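Putative nitroreductase (Thermotoga maritima, PDB 1VKW) is a putative nitroreductase, probably an oxidoreductase of the FMN-dependent nitroreductase clan, whose substrate and reaction are not established. Local coordinates at residues M13-V25 against E85-C99. Sequence-based numbering, arbitrary orientation.
Sequences MNIFEAIENRHSV and EQIVLFLTAQGFGTC. With SO4 (sulfate ion), chain C.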
HETATM    1  N   MSE A  13      -7.414  13.676   1.929  1.00 52.88           N
HETATM    2  CA  MSE A  13      -8.044  12.526   1.286  1.00 49.44           C
HETATM    3  C   MSE A  13      -8.032  11.334   2.240  1.00 44.53           C
HETATM    4  O   MSE A  13      -7.009  11.010   2.845  1.00 42.39           O
HETATM    5  CB  MSE A  13      -7.464  12.237  -0.117  1.00 49.27           C
HETATM    6  CG  MSE A  13      -6.182  11.427  -0.235  1.00 50.40           C
HETATM    7 SE   MSE A  13      -5.633  11.266  -2.162  1.00 52.76          SE
HETATM    8  CE  MSE A  13      -5.227  13.173  -2.544  1.00 49.14           C
ATOM      9  N   ASN A  14      -9.206  10.735   2.419  1.00 40.26           N
ATOM     10  CA  ASN A  14      -9.356   9.564   3.273  1.00 36.69           C
ATOM     11  C   ASN A  14      -8.785   8.340   2.565  1.00 33.62           C
ATOM     12  O   ASN A  14      -8.398   8.413   1.397  1.00 29.96           O
ATOM     13  CB  ASN A  14     -10.831   9.357   3.704  1.00 37.43           C
ATOM     14  CG  ASN A  14     -11.774   9.038   2.538  1.00 35.22           C
ATOM     15  OD1 ASN A  14     -11.430   8.289   1.616  1.00 29.43           O
ATOM     16  ND2 ASN A  14     -12.985   9.585   2.600  1.00 33.52           N
ATOM     17  N   ILE A  15      -8.711   7.233   3.296  1.00 30.85           N
ATOM     18  CA  ILE A  15      -8.109   6.008   2.801  1.00 29.68           C
ATOM     19  C   ILE A  15      -8.699   5.536   1.460  1.00 27.22           C
ATOM     20  O   ILE A  15      -7.971   5.034   0.609  1.00 26.16           O
ATOM     21  CB  ILE A  15      -8.201   4.882   3.879  1.00 29.93           C
ATOM     22  CG1 ILE A  15      -7.508   3.602   3.399  1.00 31.16           C
ATOM     23  CG2 ILE A  15      -9.639   4.576   4.252  1.00 29.98           C
ATOM     24  CD1 ILE A  15      -6.019   3.774   3.088  1.00 34.18           C
ATOM     25  N   PHE A  16     -10.009   5.681   1.279  1.00 26.03           N
ATOM     26  CA  PHE A  16     -10.657   5.240   0.050  1.00 26.88           C
ATOM     27  C   PHE A  16     -10.186   6.074  -1.144  1.00 27.39           C
ATOM     28  O   PHE A  16      -9.892   5.551  -2.228  1.00 26.52           O
ATOM     29  CB  PHE A  16     -12.179   5.310   0.187  1.00 28.85           C
ATOM     30  CG  PHE A  16     -12.717   4.511   1.337  1.00 30.49           C
ATOM     31  CD1 PHE A  16     -12.540   3.130   1.382  1.00 36.00           C
ATOM     32  CD2 PHE A  16     -13.382   5.132   2.381  1.00 34.05           C
ATOM     33  CE1 PHE A  16     -13.030   2.384   2.451  1.00 35.14           C
ATOM     34  CE2 PHE A  16     -13.870   4.392   3.457  1.00 37.08           C
ATOM     35  CZ  PHE A  16     -13.691   3.023   3.494  1.00 35.85           C
ATOM     36  N   GLU A  17     -10.088   7.379  -0.926  1.00 28.22           N
ATOM     37  CA  GLU A  17      -9.657   8.290  -1.977  1.00 28.47           C
ATOM     38  C   GLU A  17      -8.178   8.062  -2.304  1.00 26.79           C
ATOM     39  O   GLU A  17      -7.800   8.056  -3.465  1.00 28.02           O
ATOM     40  CB  GLU A  17      -9.959   9.733  -1.562  1.00 28.89           C
ATOM     41  CG  GLU A  17     -11.461   9.971  -1.404  1.00 31.32           C
ATOM     42  CD  GLU A  17     -11.831  11.257  -0.691  1.00 32.29           C
ATOM     43  OE1 GLU A  17     -11.027  11.777   0.111  1.00 41.43           O
ATOM     44  OE2 GLU A  17     -12.958  11.742  -0.925  1.00 44.16           O
ATOM     45  N   ALA A  18      -7.352   7.826  -1.288  1.00 28.17           N
ATOM     46  CA  ALA A  18      -5.927   7.518  -1.507  1.00 26.80           C
ATOM     47  C   ALA A  18      -5.728   6.253  -2.343  1.00 26.80           C
ATOM     48  O   ALA A  18      -4.933   6.243  -3.283  1.00 27.41           O
ATOM     49  CB  ALA A  18      -5.205   7.378  -0.186  1.00 27.70           C
ATOM     50  N   ILE A  19      -6.443   5.181  -2.002  1.00 26.11           N
ATOM     51  CA  ILE A  19      -6.361   3.942  -2.774  1.00 25.72           C
ATOM     52  C   ILE A  19      -6.825   4.181  -4.213  1.00 26.51           C
ATOM     53  O   ILE A  19      -6.175   3.741  -5.165  1.00 27.31           O
ATOM     54  CB  ILE A  19      -7.184   2.809  -2.109  1.00 23.50           C
ATOM     55  CG1 ILE A  19      -6.523   2.376  -0.793  1.00 28.72           C
ATOM     56  CG2 ILE A  19      -7.301   1.594  -3.066  1.00 23.66           C
ATOM     57  CD1 ILE A  19      -7.407   1.490   0.124  1.00 28.22           C
ATOM     58  N   GLU A  20      -7.942   4.884  -4.373  1.00 27.96           N
ATOM     59  CA  GLU A  20      -8.499   5.131  -5.698  1.00 30.56           C
ATOM     60  C   GLU A  20      -7.622   6.081  -6.525  1.00 28.80           C
ATOM     61  O   GLU A  20      -7.591   5.981  -7.748  1.00 28.00           O
ATOM     62  CB  GLU A  20      -9.931   5.680  -5.605  1.00 31.79           C
ATOM     63  CG  GLU A  20     -10.743   5.419  -6.867  1.00 41.31           C
ATOM     64  CD  GLU A  20     -11.998   6.270  -6.977  1.00 38.57           C
ATOM     65  OE1 GLU A  20     -12.479   6.804  -5.948  1.00 58.58           O
ATOM     66  OE2 GLU A  20     -12.512   6.395  -8.108  1.00 54.96           O
ATOM     67  N   ASN A  21      -6.912   6.999  -5.868  1.00 28.29           N
ATOM     68  CA  ASN A  21      -6.029   7.943  -6.582  1.00 28.17           C
ATOM     69  C   ASN A  21      -4.579   7.474  -6.720  1.00 26.59           C
ATOM     70  O   ASN A  21      -3.756   8.177  -7.306  1.00 27.38           O
ATOM     71  CB  ASN A  21      -6.050   9.312  -5.913  1.00 27.47           C
ATOM     72  CG  ASN A  21      -7.342  10.055  -6.153  1.00 32.85           C
ATOM     73  OD1 ASN A  21      -7.886  10.043  -7.260  1.00 34.03           O
ATOM     74  ND2 ASN A  21      -7.839  10.722  -5.117  1.00 41.67           N
ATOM     75  N   ARG A  22      -4.260   6.304  -6.188  1.00 26.14           N
ATOM     76  CA  ARG A  22      -2.902   5.769  -6.313  1.00 26.09           C
ATOM     77  C   ARG A  22      -2.732   5.089  -7.664  1.00 26.79           C
ATOM     78  O   ARG A  22      -3.427   4.118  -7.954  1.00 24.96           O
ATOM     79  CB  ARG A  22      -2.589   4.756  -5.214  1.00 26.00           C
ATOM     80  CG  ARG A  22      -1.125   4.269  -5.255  1.00 26.19           C
ATOM     81  CD  ARG A  22      -0.916   2.799  -5.009  1.00 28.42           C
ATOM     82  NE  ARG A  22      -1.778   1.939  -5.826  1.00 28.45           N
ATOM     83  CZ  ARG A  22      -1.550   1.584  -7.092  1.00 28.68           C
ATOM     84  NH1 ARG A  22      -0.491   2.028  -7.756  1.00 24.50           N
ATOM     85  NH2 ARG A  22      -2.411   0.781  -7.711  1.00 28.87           N
ATOM     86  N   HIS A  23      -1.793   5.586  -8.469  1.00 27.36           N
ATOM     87  CA  HIS A  23      -1.458   4.980  -9.771  1.00 28.65           C
ATOM     88  C   HIS A  23       0.054   4.855  -9.893  1.00 28.71           C
ATOM     89  O   HIS A  23       0.795   5.651  -9.327  1.00 29.31           O
ATOM     90  CB  HIS A  23      -1.969   5.842 -10.937  1.00 29.72           C
ATOM     91  CG  HIS A  23      -3.345   6.398 -10.730  1.00 31.19           C
ATOM     92  ND1 HIS A  23      -4.483   5.625 -10.819  1.00 35.25           N
ATOM     93  CD2 HIS A  23      -3.764   7.653 -10.441  1.00 36.89           C
ATOM     94  CE1 HIS A  23      -5.541   6.379 -10.586  1.00 32.49           C
ATOM     95  NE2 HIS A  23      -5.134   7.614 -10.359  1.00 37.35           N
ATOM     96  N   SER A  24       0.514   3.872 -10.652  1.00 29.82           N
ATOM     97  CA  SER A  24       1.944   3.760 -10.933  1.00 31.25           C
ATOM     98  C   SER A  24       2.341   4.848 -11.927  1.00 31.89           C
ATOM     99  O   SER A  24       1.761   4.942 -13.008  1.00 31.75           O
ATOM    100  CB  SER A  24       2.279   2.373 -11.470  1.00 31.60           C
ATOM    101  OG  SER A  24       2.001   1.393 -10.488  1.00 33.71           O
ATOM    102  N   VAL A  25       3.299   5.687 -11.529  1.00 32.55           N
ATOM    103  CA  VAL A  25       3.797   6.787 -12.350  1.00 33.46           C
ATOM    104  C   VAL A  25       5.316   6.658 -12.470  1.00 33.77           C
ATOM    105  O   VAL A  25       6.002   6.505 -11.465  1.00 33.00           O
ATOM    106  CB  VAL A  25       3.434   8.164 -11.734  1.00 33.77           C
ATOM    107  CG1 VAL A  25       3.978   9.307 -12.588  1.00 32.01           C
ATOM    108  CG2 VAL A  25       1.917   8.301 -11.567  1.00 33.59           C
ATOM    109  N   GLU A  85       3.425  -0.221   1.368  1.00 27.34           N
ATOM    110  CA  GLU A  85       2.194   0.299   0.791  1.00 26.55           C
ATOM    111  C   GLU A  85       1.533   1.341   1.703  1.00 27.31           C
ATOM    112  O   GLU A  85       0.899   2.265   1.204  1.00 25.43           O
ATOM    113  CB  GLU A  85       1.243  -0.830   0.396  1.00 26.80           C
ATOM    114  CG  GLU A  85       0.000  -0.384  -0.376  1.00 27.42           C
ATOM    115  CD  GLU A  85       0.258   0.186  -1.766  1.00 25.29           C
ATOM    116  OE1 GLU A  85       1.423   0.265  -2.202  1.00 27.23           O
ATOM    117  OE2 GLU A  85      -0.730   0.555  -2.448  1.00 27.88           O
ATOM    118  N   GLN A  86       1.709   1.232   3.025  1.00 26.72           N
ATOM    119  CA  GLN A  86       1.257   2.288   3.928  1.00 26.98           C
ATOM    120  C   GLN A  86       1.917   3.622   3.580  1.00 26.64           C
ATOM    121  O   GLN A  86       1.261   4.673   3.561  1.00 27.93           O
ATOM    122  CB  GLN A  86       1.524   1.914   5.391  1.00 25.70           C
ATOM    123  CG  GLN A  86       0.517   0.896   5.929  1.00 28.93           C
ATOM    124  CD  GLN A  86       0.856   0.440   7.325  1.00 27.71           C
ATOM    125  OE1 GLN A  86       0.618   1.167   8.289  1.00 28.03           O
ATOM    126  NE2 GLN A  86       1.433  -0.755   7.440  1.00 28.61           N
ATOM    127  N   ILE A  87       3.213   3.570   3.294  1.00 25.84           N
ATOM    128  CA  ILE A  87       3.970   4.762   2.895  1.00 27.05           C
ATOM    129  C   ILE A  87       3.503   5.304   1.535  1.00 25.57           C
ATOM    130  O   ILE A  87       3.325   6.524   1.374  1.00 25.32           O
ATOM    131  CB  ILE A  87       5.490   4.457   2.883  1.00 26.18           C
ATOM    132  CG1 ILE A  87       5.960   4.070   4.296  1.00 26.58           C
ATOM    133  CG2 ILE A  87       6.275   5.658   2.371  1.00 30.07           C
ATOM    134  CD1 ILE A  87       7.319   3.382   4.334  1.00 28.81           C
ATOM    135  N   VAL A  88       3.299   4.400   0.575  1.00 25.49           N
ATOM    136  CA  VAL A  88       2.769   4.761  -0.754  1.00 26.52           C
ATOM    137  C   VAL A  88       1.462   5.520  -0.635  1.00 25.89           C
ATOM    138  O   VAL A  88       1.282   6.577  -1.247  1.00 25.36           O
ATOM    139  CB  VAL A  88       2.549   3.505  -1.641  1.00 26.86           C
ATOM    140  CG1 VAL A  88       1.676   3.819  -2.861  1.00 28.66           C
ATOM    141  CG2 VAL A  88       3.877   2.941  -2.092  1.00 28.24           C
ATOM    142  N   LEU A  89       0.554   4.980   0.163  1.00 25.56           N
ATOM    143  CA  LEU A  89      -0.758   5.583   0.337  1.00 26.32           C
ATOM    144  C   LEU A  89      -0.685   6.924   1.050  1.00 26.08           C
ATOM    145  O   LEU A  89      -1.473   7.826   0.773  1.00 26.83           O
ATOM    146  CB  LEU A  89      -1.682   4.616   1.092  1.00 27.30           C
ATOM    147  CG  LEU A  89      -2.100   3.392   0.275  1.00 28.65           C
ATOM    148  CD1 LEU A  89      -2.943   2.445   1.125  1.00 27.91           C
ATOM    149  CD2 LEU A  89      -2.858   3.815  -0.999  1.00 30.95           C
ATOM    150  N   PHE A  90       0.264   7.056   1.967  1.00 26.77           N
ATOM    151  CA  PHE A  90       0.513   8.335   2.601  1.00 27.70           C
ATOM    152  C   PHE A  90       1.013   9.361   1.569  1.00 28.30           C
ATOM    153  O   PHE A  90       0.545  10.512   1.522  1.00 28.86           O
ATOM    154  CB  PHE A  90       1.511   8.171   3.744  1.00 27.62           C
ATOM    155  CG  PHE A  90       1.965   9.470   4.325  1.00 32.56           C
ATOM    156  CD1 PHE A  90       1.044  10.345   4.893  1.00 33.01           C
ATOM    157  CD2 PHE A  90       3.306   9.836   4.292  1.00 32.45           C
ATOM    158  CE1 PHE A  90       1.459  11.550   5.433  1.00 30.57           C
ATOM    159  CE2 PHE A  90       3.718  11.039   4.823  1.00 31.61           C
ATOM    160  CZ  PHE A  90       2.792  11.900   5.391  1.00 31.15           C
ATOM    161  N   LEU A  91       1.963   8.941   0.743  1.00 27.39           N
ATOM    162  CA  LEU A  91       2.525   9.814  -0.283  1.00 27.18           C
ATOM    163  C   LEU A  91       1.466  10.218  -1.311  1.00 26.65           C
ATOM    164  O   LEU A  91       1.446  11.368  -1.756  1.00 25.01           O
ATOM    165  CB  LEU A  91       3.712   9.136  -0.977  1.00 27.85           C
ATOM    166  CG  LEU A  91       5.006   8.997  -0.161  1.00 26.34           C
ATOM    167  CD1 LEU A  91       6.020   8.142  -0.912  1.00 30.02           C
ATOM    168  CD2 LEU A  91       5.594  10.351   0.160  1.00 30.65           C
ATOM    169  N   THR A  92       0.597   9.270  -1.674  1.00 25.68           N
ATOM    170  CA  THR A  92      -0.537   9.536  -2.558  1.00 26.47           C
ATOM    171  C   THR A  92      -1.403  10.663  -2.004  1.00 28.29           C
ATOM    172  O   THR A  92      -1.741  11.615  -2.719  1.00 28.68           O
ATOM    173  CB  THR A  92      -1.414   8.271  -2.728  1.00 26.44           C
ATOM    174  OG1 THR A  92      -0.647   7.200  -3.295  1.00 27.54           O
ATOM    175  CG2 THR A  92      -2.517   8.504  -3.742  1.00 26.37           C
ATOM    176  N   ALA A  93      -1.745  10.550  -0.722  1.00 29.56           N
ATOM    177  CA  ALA A  93      -2.568  11.551  -0.037  1.00 30.61           C
ATOM    178  C   ALA A  93      -1.899  12.923   0.028  1.00 31.61           C
ATOM    179  O   ALA A  93      -2.585  13.941   0.052  1.00 31.84           O
ATOM    180  CB  ALA A  93      -2.930  11.075   1.359  1.00 30.49           C
ATOM    181  N   GLN A  94      -0.569  12.949   0.054  1.00 33.25           N
ATOM    182  CA  GLN A  94       0.186  14.207  -0.005  1.00 34.72           C
ATOM    183  C   GLN A  94       0.297  14.737  -1.445  1.00 34.16           C
ATOM    184  O   GLN A  94       0.810  15.835  -1.663  1.00 31.86           O
ATOM    185  CB  GLN A  94       1.582  14.039   0.613  1.00 35.43           C
ATOM    186  CG  GLN A  94       1.576  13.658   2.099  1.00 39.24           C
ATOM    187  CD  GLN A  94       1.032  14.756   3.001  1.00 41.00           C
ATOM    188  OE1 GLN A  94       1.703  15.762   3.242  1.00 45.13           O
ATOM    189  NE2 GLN A  94      -0.173  14.554   3.522  1.00 44.16           N
ATOM    190  N   GLY A  95      -0.179  13.956  -2.418  1.00 33.87           N
ATOM    191  CA  GLY A  95      -0.240  14.394  -3.815  1.00 34.17           C
ATOM    192  C   GLY A  95       0.870  13.868  -4.711  1.00 34.24           C
ATOM    193  O   GLY A  95       1.013  14.319  -5.852  1.00 34.25           O
ATOM    194  N   PHE A  96       1.659  12.922  -4.204  1.00 33.89           N
ATOM    195  CA  PHE A  96       2.809  12.396  -4.941  1.00 34.51           C
ATOM    196  C   PHE A  96       2.463  11.161  -5.757  1.00 34.47           C
ATOM    197  O   PHE A  96       1.735  10.278  -5.293  1.00 35.36           O
ATOM    198  CB  PHE A  96       3.942  12.032  -3.980  1.00 34.85           C
ATOM    199  CG  PHE A  96       4.543  13.209  -3.293  1.00 35.65           C
ATOM    200  CD1 PHE A  96       5.387  14.066  -3.982  1.00 37.44           C
ATOM    201  CD2 PHE A  96       4.259  13.472  -1.962  1.00 38.59           C
ATOM    202  CE1 PHE A  96       5.945  15.165  -3.353  1.00 38.43           C
ATOM    203  CE2 PHE A  96       4.812  14.572  -1.325  1.00 38.18           C
ATOM    204  CZ  PHE A  96       5.660  15.420  -2.022  1.00 38.40           C
ATOM    205  N   GLY A  97       3.008  11.094  -6.967  1.00 33.54           N
ATOM    206  CA  GLY A  97       2.972   9.872  -7.759  1.00 33.77           C
ATOM    207  C   GLY A  97       3.976   8.895  -7.175  1.00 33.17           C
ATOM    208  O   GLY A  97       4.970   9.310  -6.585  1.00 32.28           O
ATOM    209  N   THR A  98       3.702   7.604  -7.305  1.00 32.69           N
ATOM    210  CA  THR A  98       4.617   6.568  -6.829  1.00 32.07           C
ATOM    211  C   THR A  98       4.728   5.464  -7.859  1.00 32.82           C
ATOM    212  O   THR A  98       3.878   5.338  -8.741  1.00 33.25           O
ATOM    213  CB  THR A  98       4.140   5.966  -5.471  1.00 31.93           C
ATOM    214  OG1 THR A  98       2.801   5.462  -5.587  1.00 31.98           O
ATOM    215  CG2 THR A  98       4.043   7.024  -4.389  1.00 30.06           C
ATOM    216  N   CYS A  99       5.782   4.666  -7.735  1.00 33.99           N
ATOM    217  CA  CYS A  99       5.929   3.442  -8.508  1.00 34.49           C
ATOM    218  C   CYS A  99       6.877   2.482  -7.785  1.00 35.46           C
ATOM    219  O   CYS A  99       7.981   2.862  -7.370  1.00 34.77           O
ATOM    220  CB  CYS A  99       6.427   3.744  -9.924  1.00 35.69           C
ATOM    221  SG  CYS A  99       6.760   2.295 -10.967  1.00 38.88           S
TER
HETATM  222  S   SO4 C 208      -1.312   0.485 -11.339  1.00 43.47           S
HETATM  223  O1  SO4 C 208      -0.893  -0.475 -12.348  1.00 46.74           O
HETATM  224  O2  SO4 C 208      -2.728   0.321 -11.090  1.00 40.65           O
HETATM  225  O3  SO4 C 208      -0.523   0.262 -10.142  1.00 38.22           O
HETATM  226  O4  SO4 C 208      -1.091   1.847 -11.828  1.00 45.81           O
HETATM  227  O   HOH W   1       2.338   2.970  -6.881  1.00 52.12           O
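L89 lays its two methyls against helix 15-21: CD1 meets I15 CD1 at 3.9 Å, while CD2 lies against the flank of I19 and over the small A18. The two helices cross almost at a right angle, 94°, with axes 8.8 Å apart. A18 and T92 fit closely, T92 CG2 resting 3.3 Å from A18 O; T92 OG1 meanwhile bonds back to V88 O within its own helix. At the other end of the apolar patch the selenomethionine M13 bends so that CG and SE run along A93. I15 and I19 also touch helix 180-198, at L192 and T193.

Beyond the helix the chain turns into R22, whose CG stands anti to the backbone N (chi1 -175°) and sends the aliphatic chain across T92 and V88; its CD comes to 3.5 Å from V88 CG1. E85 OE2 lies obliquely to the guanidinium, 3.8 Å from R22 NE, a long salt bridge of charges alone, because the oxygen lies well out of the guanidinium plane and no N-H points at it; H189 hydrogen-bonds the same oxygen. The sulfate, probably from the crystallisation liquor, sits at the guanidinium edge: NH1 and NH2 both donate to O3, which S24 OG also bonds, and S24 N points almost straight at O4 (172°). R127 contributes another bond to the sulfate. R22 NH2 is also bonded to L154 O, and water 1 joins R22 NH1 to T98 OG1.

One backbone bond, V25 N to T98 O at 2.9 Å, ties the following residues to edge strand 97-101.

A leucine in place of R22 would probably cost E85 a compensating charge and leave S24 and R127 to hold the sulfate. Apolar helix packing thus leads into an anion-binding corner, where the charge of R22 is probably shared between the buried carboxylate of E85 and the sulfate.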